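Local coordinates for dephospho-CoA kinase (Mycobacterium paratuberculosis, PDB 6N39), which probably phosphorylates the 3'-hydroxyl of dephospho-CoA with ATP, the last step of coenzyme A biosynthesis, and carries a C-terminal GrpB-like domain involved in its proper folding, at residues A[109-112]-A[113-116]; A[172-175]-A[176-179]; A[250-253]-A[254-258]; A[362-365]-A[366-369]; A[397-400]-A[401-405]. One frame throughout, in Å; residues are numbered along the deposited sequence.

Interaction 1 of 5, residues A[109-112]-A[113-116]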
loop_
_atom_site.group_PDB
_atom_site.type_symbol
_atom_site.label_atom_id
_atom_site.label_comp_id
_atom_site.label_asym_id
_atom_site.label_seq_id
_atom_site.Cartn_x
_atom_site.Cartn_y
_atom_site.Cartn_z
ATOM N N SER A 109 8.931 -23.829 -4.586
ATOM C CA SER A 109 9.349 -24.471 -5.828
ATOM C C SER A 109 9.740 -23.493 -6.936
ATOM O O SER A 109 10.149 -23.941 -8.013
ATOM C CB SER A 109 8.234 -25.381 -6.347
ATOM O OG SER A 109 7.174 -24.603 -6.883
ATOM N N VAL A 110 9.625 -22.188 -6.719
ATOM C CA VAL A 110 9.863 -21.220 -7.790
ATOM C C VAL A 110 11.180 -20.493 -7.543
ATOM O O VAL A 110 11.683 -20.506 -6.413
ATOM C CB VAL A 110 8.708 -20.210 -7.889
ATOM C CG1 VAL A 110 7.405 -20.919 -8.260
ATOM C CG2 VAL A 110 8.578 -19.463 -6.576
ATOM N N PRO A 111 11.759 -19.841 -8.555
ATOM C CA PRO A 111 12.981 -19.058 -8.332
ATOM C C PRO A 111 12.830 -18.054 -7.197
ATOM O O PRO A 111 11.761 -17.480 -6.978
ATOM C CB PRO A 111 13.192 -18.350 -9.675
ATOM C CG PRO A 111 12.617 -19.327 -10.677
ATOM C CD PRO A 111 11.402 -19.903 -9.986
ATOM N N ALA A 112 13.937 -17.829 -6.487
ATOM C CA ALA A 112 13.915 -16.957 -5.317
ATOM C C ALA A 112 13.630 -15.505 -5.679
ATOM O O ALA A 112 13.112 -14.759 -4.842
ATOM C CB ALA A 112 15.240 -17.057 -4.564
ATOM N N ASP A 113 13.956 -15.077 -6.907
ATOM C CA ASP A 113 13.679 -13.706 -7.324
ATOM C C ASP A 113 12.246 -13.507 -7.823
ATOM O O ASP A 113 11.955 -12.454 -8.396
ATOM C CB ASP A 113 14.669 -13.263 -8.416
ATOM C CG ASP A 113 14.480 -14.020 -9.732
ATOM O OD1 ASP A 113 13.918 -15.133 -9.718
ATOM O OD2 ASP A 113 14.902 -13.503 -10.782
ATOM N N SER A 114 11.355 -14.471 -7.612
ATOM C CA SER A 114 10.024 -14.406 -8.197
ATOM C C SER A 114 9.198 -13.268 -7.596
ATOM O O SER A 114 9.409 -12.835 -6.455
ATOM C CB SER A 114 9.284 -15.724 -7.983
ATOM O OG SER A 114 9.916 -16.785 -8.669
ATOM N N VAL A 115 8.234 -12.791 -8.388
ATOM C CA VAL A 115 7.150 -11.941 -7.905
ATOM C C VAL A 115 5.902 -12.806 -7.793
ATOM O O VAL A 115 5.566 -13.538 -8.734
ATOM C CB VAL A 115 6.906 -10.752 -8.851
ATOM C CG1 VAL A 115 5.744 -9.911 -8.339
ATOM C CG2 VAL A 115 8.204 -9.923 -9.048
ATOM N N VAL A 116 5.212 -12.734 -6.655
ATOM C CA VAL A 116 4.039 -13.568 -6.396
ATOM C C VAL A 116 2.799 -12.710 -6.597
ATOM O O VAL A 116 2.635 -11.684 -5.930
ATOM C CB VAL A 116 4.067 -14.161 -4.974
ATOM C CG1 VAL A 116 2.801 -14.988 -4.701
ATOM C CG2 VAL A 116 5.300 -15.024 -4.785
#

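Interaction 2 of 5, residues A[172-175]-A[176-179]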
loop_
_atom_site.group_PDB
_atom_site.type_symbol
_atom_site.label_atom_id
_atom_site.label_comp_id
_atom_site.label_asym_id
_atom_site.label_seq_id
_atom_site.Cartn_x
_atom_site.Cartn_y
_atom_site.Cartn_z
ATOM N N GLN A 172 -15.286 1.742 -4.594
ATOM C CA GLN A 172 -14.586 1.100 -3.491
ATOM C C GLN A 172 -13.318 0.418 -3.981
ATOM O O GLN A 172 -12.270 0.493 -3.324
ATOM C CB GLN A 172 -15.512 0.103 -2.797
ATOM C CG GLN A 172 -16.756 0.733 -2.248
ATOM C CD GLN A 172 -17.750 -0.289 -1.749
ATOM O OE1 GLN A 172 -18.035 -1.283 -2.417
ATOM N NE2 GLN A 172 -18.279 -0.053 -0.564
ATOM N N ARG A 173 -13.387 -0.245 -5.136
ATOM C CA ARG A 173 -12.178 -0.822 -5.712
ATOM C C ARG A 173 -11.130 0.253 -5.957
ATOM O O ARG A 173 -9.969 0.107 -5.558
ATOM C CB ARG A 173 -12.497 -1.551 -7.020
ATOM C CG ARG A 173 -13.396 -2.769 -6.867
ATOM C CD ARG A 173 -13.718 -3.393 -8.224
ATOM N NE ARG A 173 -14.589 -4.551 -8.051
ATOM C CZ ARG A 173 -15.870 -4.594 -8.397
ATOM N NH1 ARG A 173 -16.445 -3.546 -8.974
ATOM N NH2 ARG A 173 -16.574 -5.693 -8.164
ATOM N N ARG A 174 -11.526 1.343 -6.621
ATOM C CA ARG A 174 -10.576 2.391 -6.975
ATOM C C ARG A 174 -9.879 2.921 -5.733
ATOM O O ARG A 174 -8.675 3.202 -5.758
ATOM C CB ARG A 174 -11.296 3.523 -7.708
ATOM C CG ARG A 174 -10.385 4.622 -8.207
ATOM C CD ARG A 174 -9.408 4.017 -9.167
ATOM N NE ARG A 174 -8.325 4.905 -9.576
ATOM C CZ ARG A 174 -7.111 4.906 -9.032
ATOM N NH1 ARG A 174 -6.819 4.077 -8.033
ATOM N NH2 ARG A 174 -6.190 5.738 -9.496
ATOM N N ALA A 175 -10.615 3.021 -4.622
ATOM C CA ALA A 175 -10.022 3.551 -3.399
ATOM C C ALA A 175 -8.808 2.740 -2.936
ATOM O O ALA A 175 -7.894 3.301 -2.320
ATOM C CB ALA A 175 -11.090 3.627 -2.296
ATOM N N VAL A 176 -8.758 1.437 -3.225
ATOM C CA VAL A 176 -7.683 0.602 -2.702
ATOM C C VAL A 176 -6.773 0.047 -3.805
ATOM O O VAL A 176 -5.933 -0.805 -3.535
ATOM C CB VAL A 176 -8.238 -0.533 -1.816
ATOM C CG1 VAL A 176 -8.923 0.039 -0.544
ATOM C CG2 VAL A 176 -9.243 -1.391 -2.587
ATOM N N ALA A 177 -6.900 0.524 -5.036
ATOM C CA ALA A 177 -6.054 0.044 -6.128
ATOM C C ALA A 177 -4.807 0.917 -6.271
ATOM O O ALA A 177 -4.909 2.123 -6.526
ATOM C CB ALA A 177 -6.821 0.038 -7.449
ATOM N N ASP A 178 -3.627 0.301 -6.149
ATOM C CA ASP A 178 -2.414 1.011 -6.553
ATOM C C ASP A 178 -2.334 1.115 -8.061
ATOM O O ASP A 178 -1.860 2.126 -8.599
ATOM C CB ASP A 178 -1.177 0.306 -6.017
ATOM C CG ASP A 178 -1.163 0.264 -4.511
ATOM O OD1 ASP A 178 -0.894 1.315 -3.899
ATOM O OD2 ASP A 178 -1.493 -0.796 -3.941
ATOM N N ILE A 179 -2.787 0.075 -8.757
ATOM C CA ILE A 179 -2.813 0.059 -10.215
ATOM C C ILE A 179 -4.235 -0.281 -10.644
ATOM O O ILE A 179 -4.783 -1.313 -10.240
ATOM C CB ILE A 179 -1.800 -0.937 -10.798
ATOM C CG1 ILE A 179 -0.368 -0.521 -10.401
ATOM C CG2 ILE A 179 -1.943 -1.002 -12.300
ATOM C CD1 ILE A 179 0.672 -1.596 -10.617
#

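Interaction 3 of 5, residues A[250-253]-A[254-258]. With ACT (acetate ion), chain C.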
loop_
_atom_site.group_PDB
_atom_site.type_symbol
_atom_site.label_atom_id
_atom_site.label_comp_id
_atom_site.label_asym_id
_atom_site.label_seq_id
_atom_site.Cartn_x
_atom_site.Cartn_y
_atom_site.Cartn_z
ATOM N N VAL A 250 0.259 6.865 12.857
ATOM C CA VAL A 250 0.847 6.969 11.523
ATOM C C VAL A 250 0.144 8.115 10.817
ATOM O O VAL A 250 -1.086 8.182 10.835
ATOM C CB VAL A 250 0.695 5.660 10.722
ATOM C CG1 VAL A 250 1.379 5.768 9.346
ATOM C CG2 VAL A 250 1.250 4.480 11.518
ATOM N N ASP A 251 0.911 9.030 10.222
ATOM C CA ASP A 251 0.315 10.284 9.762
ATOM C C ASP A 251 0.902 10.717 8.427
ATOM O O ASP A 251 2.113 10.634 8.213
ATOM C CB ASP A 251 0.531 11.418 10.771
ATOM C CG ASP A 251 -0.117 11.141 12.117
ATOM O OD1 ASP A 251 -1.285 11.546 12.308
ATOM O OD2 ASP A 251 0.546 10.525 12.989
ATOM N N HIS A 252 0.039 11.233 7.558
ATOM C CA HIS A 252 0.450 11.894 6.325
ATOM C C HIS A 252 0.961 13.291 6.679
ATOM O O HIS A 252 0.242 14.071 7.305
ATOM C CB HIS A 252 -0.757 11.949 5.385
ATOM C CG HIS A 252 -0.482 12.524 4.025
ATOM N ND1 HIS A 252 -1.496 12.972 3.202
ATOM C CD2 HIS A 252 0.668 12.725 3.341
ATOM C CE1 HIS A 252 -0.982 13.414 2.068
ATOM N NE2 HIS A 252 0.329 13.277 2.125
ATOM N N VAL A 253 2.209 13.602 6.333
ATOM C CA VAL A 253 2.812 14.874 6.709
ATOM C C VAL A 253 3.434 15.520 5.473
ATOM O O VAL A 253 3.403 14.967 4.375
ATOM C CB VAL A 253 3.861 14.705 7.828
ATOM C CG1 VAL A 253 3.197 14.140 9.092
ATOM C CG2 VAL A 253 4.986 13.767 7.352
ATOM N N GLY A 254 4.020 16.695 5.669
ATOM C CA GLY A 254 4.737 17.339 4.590
ATOM C C GLY A 254 3.814 18.028 3.602
ATOM O O GLY A 254 2.600 18.163 3.806
ATOM N N SER A 255 4.417 18.468 2.492
ATOM C CA SER A 255 3.706 19.335 1.551
ATOM C C SER A 255 2.531 18.640 0.875
ATOM O O SER A 255 1.540 19.304 0.542
ATOM C CB SER A 255 4.655 19.859 0.474
ATOM O OG SER A 255 5.370 20.988 0.927
ATOM N N THR A 256 2.619 17.323 0.629
ATOM C CA THR A 256 1.487 16.666 -0.018
ATOM C C THR A 256 0.306 16.480 0.922
ATOM O O THR A 256 -0.771 16.119 0.447
ATOM C CB THR A 256 1.863 15.297 -0.629
ATOM O OG1 THR A 256 2.198 14.363 0.396
ATOM C CG2 THR A 256 3.034 15.418 -1.618
ATOM N N ALA A 257 0.462 16.755 2.222
ATOM C CA ALA A 257 -0.644 16.660 3.172
ATOM C C ALA A 257 -1.431 17.957 3.328
ATOM O O ALA A 257 -2.448 17.965 4.029
ATOM C CB ALA A 257 -0.133 16.223 4.551
ATOM N N LEU A 258 -1.000 19.048 2.712
ATOM C CA LEU A 258 -1.759 20.287 2.817
ATOM C C LEU A 258 -3.039 20.210 1.985
ATOM O O LEU A 258 -3.094 19.488 0.987
ATOM C CB LEU A 258 -0.916 21.467 2.355
ATOM C CG LEU A 258 0.387 21.646 3.140
ATOM C CD1 LEU A 258 1.194 22.807 2.585
ATOM C CD2 LEU A 258 0.088 21.850 4.619
HETATM C C ACT C . 7.677 19.188 3.141
HETATM O O ACT C . 7.252 20.281 2.668
HETATM O OXT ACT C . 7.370 18.020 2.788
HETATM C CH3 ACT C . 8.747 19.285 4.312
HETATM O O HOH W 1 4.209 14.998 1.785
#

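Interaction 4 of 5, residues A[362-365]-A[366-369]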
loop_
_atom_site.group_PDB
_atom_site.type_symbol
_atom_site.label_atom_id
_atom_site.label_comp_id
_atom_site.label_asym_id
_atom_site.label_seq_id
_atom_site.Cartn_x
_atom_site.Cartn_y
_atom_site.Cartn_z
ATOM N N THR A 362 -1.555 24.766 7.238
ATOM C CA THR A 362 -2.976 24.734 6.912
ATOM C C THR A 362 -3.687 25.973 7.439
ATOM O O THR A 362 -4.570 26.516 6.771
ATOM C CB THR A 362 -3.630 23.460 7.459
ATOM O OG1 THR A 362 -3.025 22.315 6.841
ATOM C CG2 THR A 362 -5.129 23.460 7.149
ATOM N N ALA A 363 -3.297 26.456 8.618
ATOM C CA ALA A 363 -3.995 27.599 9.199
ATOM C C ALA A 363 -3.507 28.961 8.702
ATOM O O ALA A 363 -4.239 29.944 8.850
ATOM C CB ALA A 363 -3.888 27.563 10.729
ATOM N N ASP A 364 -2.310 29.058 8.115
ATOM C CA ASP A 364 -1.656 30.348 7.869
ATOM C C ASP A 364 -1.296 30.513 6.397
ATOM O O ASP A 364 -0.195 30.118 5.968
ATOM C CB ASP A 364 -0.413 30.479 8.753
ATOM C CG ASP A 364 0.240 31.860 8.675
ATOM O OD1 ASP A 364 -0.166 32.702 7.843
ATOM O OD2 ASP A 364 1.174 32.097 9.467
ATOM N N PRO A 365 -2.173 31.138 5.598
ATOM C CA PRO A 365 -1.908 31.266 4.150
ATOM C C PRO A 365 -0.650 32.043 3.808
ATOM O O PRO A 365 0.008 31.734 2.805
ATOM C CB PRO A 365 -3.156 32.002 3.635
ATOM C CG PRO A 365 -4.197 31.773 4.680
ATOM C CD PRO A 365 -3.459 31.748 5.975
ATOM N N ASP A 366 -0.326 33.080 4.586
ATOM C CA ASP A 366 0.887 33.846 4.319
ATOM C C ASP A 366 2.129 32.978 4.469
ATOM O O ASP A 366 3.057 33.058 3.654
ATOM C CB ASP A 366 0.957 35.056 5.249
ATOM C CG ASP A 366 -0.241 35.982 5.094
ATOM O OD1 ASP A 366 -0.838 36.021 3.993
ATOM O OD2 ASP A 366 -0.589 36.671 6.075
ATOM N N ALA A 367 2.169 32.144 5.509
ATOM C CA ALA A 367 3.312 31.255 5.678
ATOM C C ALA A 367 3.408 30.269 4.522
ATOM O O ALA A 367 4.510 29.954 4.056
ATOM C CB ALA A 367 3.214 30.523 7.013
ATOM N N ARG A 368 2.258 29.779 4.042
ATOM C CA ARG A 368 2.241 28.918 2.863
ATOM C C ARG A 368 2.841 29.622 1.657
ATOM O O ARG A 368 3.613 29.021 0.899
ATOM C CB ARG A 368 0.812 28.487 2.530
ATOM C CG ARG A 368 0.257 27.396 3.388
ATOM C CD ARG A 368 -0.850 26.609 2.660
ATOM N NE ARG A 368 -1.938 27.440 2.133
ATOM C CZ ARG A 368 -2.949 27.928 2.854
ATOM N NH1 ARG A 368 -3.017 27.710 4.164
ATOM N NH2 ARG A 368 -3.896 28.645 2.262
ATOM N N ALA A 369 2.466 30.887 1.443
ATOM C CA ALA A 369 3.020 31.639 0.322
ATOM C C ALA A 369 4.531 31.806 0.462
ATOM O O ALA A 369 5.278 31.638 -0.515
ATOM C CB ALA A 369 2.323 32.998 0.209
#

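Interaction 5 of 5, residues A[397-400]-A[401-405]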
loop_
_atom_site.group_PDB
_atom_site.type_symbol
_atom_site.label_atom_id
_atom_site.label_comp_id
_atom_site.label_asym_id
_atom_site.label_seq_id
_atom_site.Cartn_x
_atom_site.Cartn_y
_atom_site.Cartn_z
ATOM N N PHE A 397 13.898 26.703 7.184
ATOM C CA PHE A 397 13.272 25.929 8.251
ATOM C C PHE A 397 13.626 26.424 9.647
ATOM O O PHE A 397 12.849 26.187 10.563
ATOM C CB PHE A 397 13.606 24.439 8.117
ATOM C CG PHE A 397 12.863 23.778 7.007
ATOM C CD1 PHE A 397 11.514 23.473 7.144
ATOM C CD2 PHE A 397 13.488 23.509 5.802
ATOM C CE1 PHE A 397 10.806 22.881 6.103
ATOM C CE2 PHE A 397 12.784 22.919 4.752
ATOM C CZ PHE A 397 11.438 22.601 4.911
ATOM N N ARG A 398 14.719 27.167 9.842
ATOM C CA ARG A 398 14.994 27.659 11.192
ATOM C C ARG A 398 13.941 28.678 11.632
ATOM O O ARG A 398 13.361 28.579 12.730
ATOM C CB ARG A 398 16.397 28.255 11.260
ATOM C CG ARG A 398 17.496 27.260 10.866
ATOM C CD ARG A 398 18.876 27.713 11.365
ATOM N NE ARG A 398 19.322 28.975 10.763
ATOM C CZ ARG A 398 19.951 29.077 9.589
ATOM N NH1 ARG A 398 20.215 27.996 8.867
ATOM N NH2 ARG A 398 20.316 30.265 9.129
ATOM N N ASP A 399 13.648 29.640 10.764
ATOM C CA ASP A 399 12.642 30.648 11.082
ATOM C C ASP A 399 11.243 30.053 11.030
ATOM O O ASP A 399 10.380 30.416 11.839
ATOM C CB ASP A 399 12.778 31.831 10.120
ATOM C CG ASP A 399 11.754 32.917 10.365
ATOM O OD1 ASP A 399 11.747 33.525 11.462
ATOM O OD2 ASP A 399 10.979 33.185 9.425
ATOM N N ALA A 400 11.008 29.106 10.111
ATOM C CA ALA A 400 9.715 28.436 10.088
ATOM C C ALA A 400 9.479 27.662 11.380
ATOM O O ALA A 400 8.359 27.639 11.897
ATOM C CB ALA A 400 9.617 27.508 8.882
ATOM N N TYR A 401 10.524 27.017 11.914
ATOM C CA TYR A 401 10.419 26.312 13.188
ATOM C C TYR A 401 9.993 27.273 14.287
ATOM O O TYR A 401 9.044 27.003 15.044
ATOM C CB TYR A 401 11.772 25.660 13.523
ATOM C CG TYR A 401 11.769 24.711 14.710
ATOM C CD1 TYR A 401 11.310 23.401 14.574
ATOM C CD2 TYR A 401 12.249 25.113 15.952
ATOM C CE1 TYR A 401 11.316 22.517 15.644
ATOM C CE2 TYR A 401 12.244 24.238 17.038
ATOM C CZ TYR A 401 11.782 22.940 16.877
ATOM O OH TYR A 401 11.772 22.064 17.947
ATOM N N ARG A 402 10.671 28.426 14.366
ATOM C CA ARG A 402 10.331 29.378 15.420
ATOM C C ARG A 402 8.897 29.886 15.269
ATOM O O ARG A 402 8.166 30.026 16.263
ATOM C CB ARG A 402 11.333 30.540 15.425
ATOM C CG ARG A 402 12.741 30.122 15.889
ATOM C CD ARG A 402 13.693 31.312 15.996
ATOM N NE ARG A 402 13.945 31.910 14.685
ATOM C CZ ARG A 402 15.058 31.743 13.971
ATOM N NH1 ARG A 402 16.064 31.003 14.439
ATOM N NH2 ARG A 402 15.159 32.322 12.783
ATOM N N ARG A 403 8.466 30.134 14.031
ATOM C CA ARG A 403 7.146 30.719 13.820
ATOM C C ARG A 403 6.051 29.697 14.078
ATOM O O ARG A 403 5.029 30.017 14.693
ATOM C CB ARG A 403 7.032 31.275 12.403
ATOM C CG ARG A 403 7.836 32.555 12.154
ATOM C CD ARG A 403 8.288 32.611 10.703
ATOM N NE ARG A 403 7.175 32.791 9.779
ATOM C CZ ARG A 403 7.257 32.610 8.464
ATOM N NH1 ARG A 403 8.401 32.218 7.917
ATOM N NH2 ARG A 403 6.191 32.817 7.698
ATOM N N ALA A 404 6.232 28.474 13.579
ATOM C CA ALA A 404 5.275 27.411 13.845
ATOM C C ALA A 404 5.086 27.219 15.340
ATOM O O ALA A 404 3.953 27.088 15.817
ATOM C CB ALA A 404 5.740 26.106 13.192
ATOM N N TRP A 405 6.181 27.216 16.106
ATOM C CA TRP A 405 6.006 27.006 17.539
ATOM C C TRP A 405 5.416 28.233 18.225
ATOM O O TRP A 405 4.698 28.091 19.223
ATOM C CB TRP A 405 7.328 26.569 18.173
ATOM C CG TRP A 405 7.498 25.076 17.996
ATOM C CD1 TRP A 405 8.353 24.431 17.136
ATOM C CD2 TRP A 405 6.741 24.050 18.657
ATOM N NE1 TRP A 405 8.178 23.064 17.238
ATOM C CE2 TRP A 405 7.199 22.808 18.166
ATOM C CE3 TRP A 405 5.744 24.063 19.638
ATOM C CZ2 TRP A 405 6.693 21.596 18.621
ATOM C CZ3 TRP A 405 5.232 22.853 20.077
ATOM C CH2 TRP A 405 5.712 21.639 19.570
#

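Interaction 1 of 5, residues A[109-112]-A[113-116]
The hydroxyl of S114 donates to the carbonyl oxygen of P111, with OG only 2.6 Å from P111 O. The same oxygen also accepts from the backbone of S114, whose N lies 3.1 Å from P111 O with an N-H...O angle of 144°. Both donors come from one face of the carbonyl plane: OG is tilted modestly out of it, while the amide N stands well above it. One residue therefore grips a single acceptor twice. The side chain can do this because OG sits beside its own backbone N (chi1 -65°), which puts the hydroxyl on the side of the amide, within reach of the same oxygen. The N-H bond closes a type I beta turn running from P111 to S114, with A112 and D113 at its corners. This turn joins helix 87-109 to strand 115-119, a strand of the five-stranded parallel sheet of the P-loop kinase fold; just beyond it V115 pairs with V35, and V116 with L10 and I12.

Around these bonds, D113 folds its carboxylate back over the turn, with CG between its backbone N and carbonyl carbon (chi1 67°). That brings OD1 to 3.3 Å from CB of P111. V110 presents CG2 to the serine hydroxyl, 3.7 Å from S114 OG. V110 and S114 both also rest on V35 of the edge strand 35-38.

Interaction 2 of 5, residues A[172-175]-A[176-179]
The last turn of helix 170-176 tightens as it ends: V176 N donates to R173 O, three residues back, at 2.9 Å, and A177 N donates to R174 O at 3.3 Å. Beyond them the chain runs directly into strand 179-182, an edge strand of the parallel sheet in the P-loop kinase fold.

V176 turns one methyl back along the helix, placing CG2 3.4 Å from R173 O, and its side chain also packs on V124, A129 and I137. A177 packs against I137 too, with CB 3.7 Å from R173 O, so the carbonyl of R173 is hemmed in by carbon from both residues. The head of R173 leads away from this junction; it pairs with D170, and its side chain touches the probable Walker A loop.

R174 follows the chain across the helix end. Its CG is anti to the backbone N (chi1 -176°), and a bend at chi2 turns the rest of the arm toward the exit. The guanidinium has its salt bridge with E227 through NH2 and makes a cation-pi contact with W180. Its other terminal nitrogen, NH1, donates weakly to A177 O at 3.1 Å, an N-H...O angle of 123° showing how bent the bond is, with the oxygen at the guanidinium edge, near its plane.

Interaction 3 of 5, residues A[250-253]-A[254-258]
The imidazole of H252 carries the methyl of A257 on one face and the hydroxyl of T256 at its edge. A257 CB stands 3.6 Å from the centroid of the H252 ring and only 3° off the normal, a centred CH-pi contact. At the rim, NE2 of H252 donates to T256 OG1 at 2.8 Å with an almost straight N-H...O angle of 165°, and the acceptor lies close to the ring plane. The ring gets there because CG is anti to the backbone N (chi1 -176°), which carries it forward toward the 3-10 turn.

H252 belongs to strand 249-253, an edge strand of the mixed sheet in the GrpB-like domain. The chain then passes through G254, which has positive phi, into a short 3-10 turn at 255-257, where A257 N bonds to G254 O. The histidine thus reaches over the turn that follows its own strand.

T256 OG1 sits between its backbone N and carbonyl carbon and works in both directions: it accepts from H252 and donates to a water at a short 2.5 Å. That water in turn donates to V253 O at 2.7 Å, tying V253 to the turn. S255 holds an acetate, probably from the crystallisation liquor, through N and OG; Y371 binds the same ion, and K375 also bonds to S255 OG.

The pattern of threonine bonds is consistent with NE2 of H252 carrying a hydrogen, and the acetate shows that the turn can hold a small anion, without showing that it does so in the cell.

Interaction 4 of 5, residues A[362-365]-A[366-369]
R368 lays its guanidinium over P365, with one face above P365 CA, displaced toward the rim of the group, and NH2 3.7 Å from P365 CB. A bend at chi3 (-54°) folds the arm back to the preceding residues. NH1 bonds to L361 O and also lies 3.3 Å from T362 O, at the guanidinium edge, so the arginine spans the break between two helices.

That break is brief: helix 349-363 stops, D364 leaves helical geometry, and helix 365-382 starts at once with P365 in its first turn. D364 is the N-cap. Its CG is anti to the backbone N (chi1 -173°), which swings OD1 to 3.3 Å from A367 N for a weak but straight capping bond (164°). The carboxylate also lies against the methyl of A367, with OD2 3.6 Å from A367 CB. The new helix takes up regular bonding immediately, R368 N to D364 O at 3.1 Å and A369 N to P365 O at 2.9 Å. D366 brings a second negative charge near the cap, its OD2 4.4 Å from D364 OD1; the helix N-terminus probably offsets part of the repulsion.

Interaction 5 of 5, residues A[397-400]-A[401-405]
D399 serves two arginines of the next helical turn, R402 and R403, in a salt-bridge network on helix 386-411. The stronger link is to R403: NH1 donates to D399 OD2 at 3.1 Å, meeting it from above the carboxylate plane, with the two flat groups 31° apart. R403 reaches it by bending at both chi2 and chi3, which also presses CD to 3.0 Å from D399 OD2. Its other terminal nitrogen, NH2, is taken by D370 of helix 365-382, so this guanidinium is shared between two acidic groups on different helices.

R402 is held more loosely. Its NH2 makes a long salt bridge of 3.9 Å to D399 OD1, its side chain crossing that of the aspartate at about a right angle. One face of the guanidinium lies over R398 O, 3.8 Å from its plane.

Along the helix, Y401 N, R402 N, R403 N and A404 N bond to the carbonyls of F397, R398, D399 and A400, the last of these at 2.8 Å. On the buried side, Y401 OH is hydrogen-bonded to the backbone N of R310, and the ring receives CD1 of W405 over its centre, 3.7 Å above the plane; F353 meets it edge-to-face.

With two guanidinium groups beside it, the D399 carboxylate is probably kept ionised, and the second acid, D370, probably helps balance the charge of R403.

How the interactions relate
Interactions 1 and 2 belong to the kinase domain, and interactions 3, 4 and 5 to the GrpB-like domain. The first two both deliver the chain into strands of the parallel sheet, yet their centres lie 26 Å apart; interaction 2 is the one near the nucleotide site, with the R173 side chain about 7 Å from that of A20, a predicted ATP-binding residue. Across the domains, interactions 2 and 3 have centres 20 Å apart. The last three form a packed series: L258 CD2 touches T362 OG1 at 3.9 Å between interactions 3 and 4, and A367 CB meets R403 NH2 at 3.8 Å between 4 and 5.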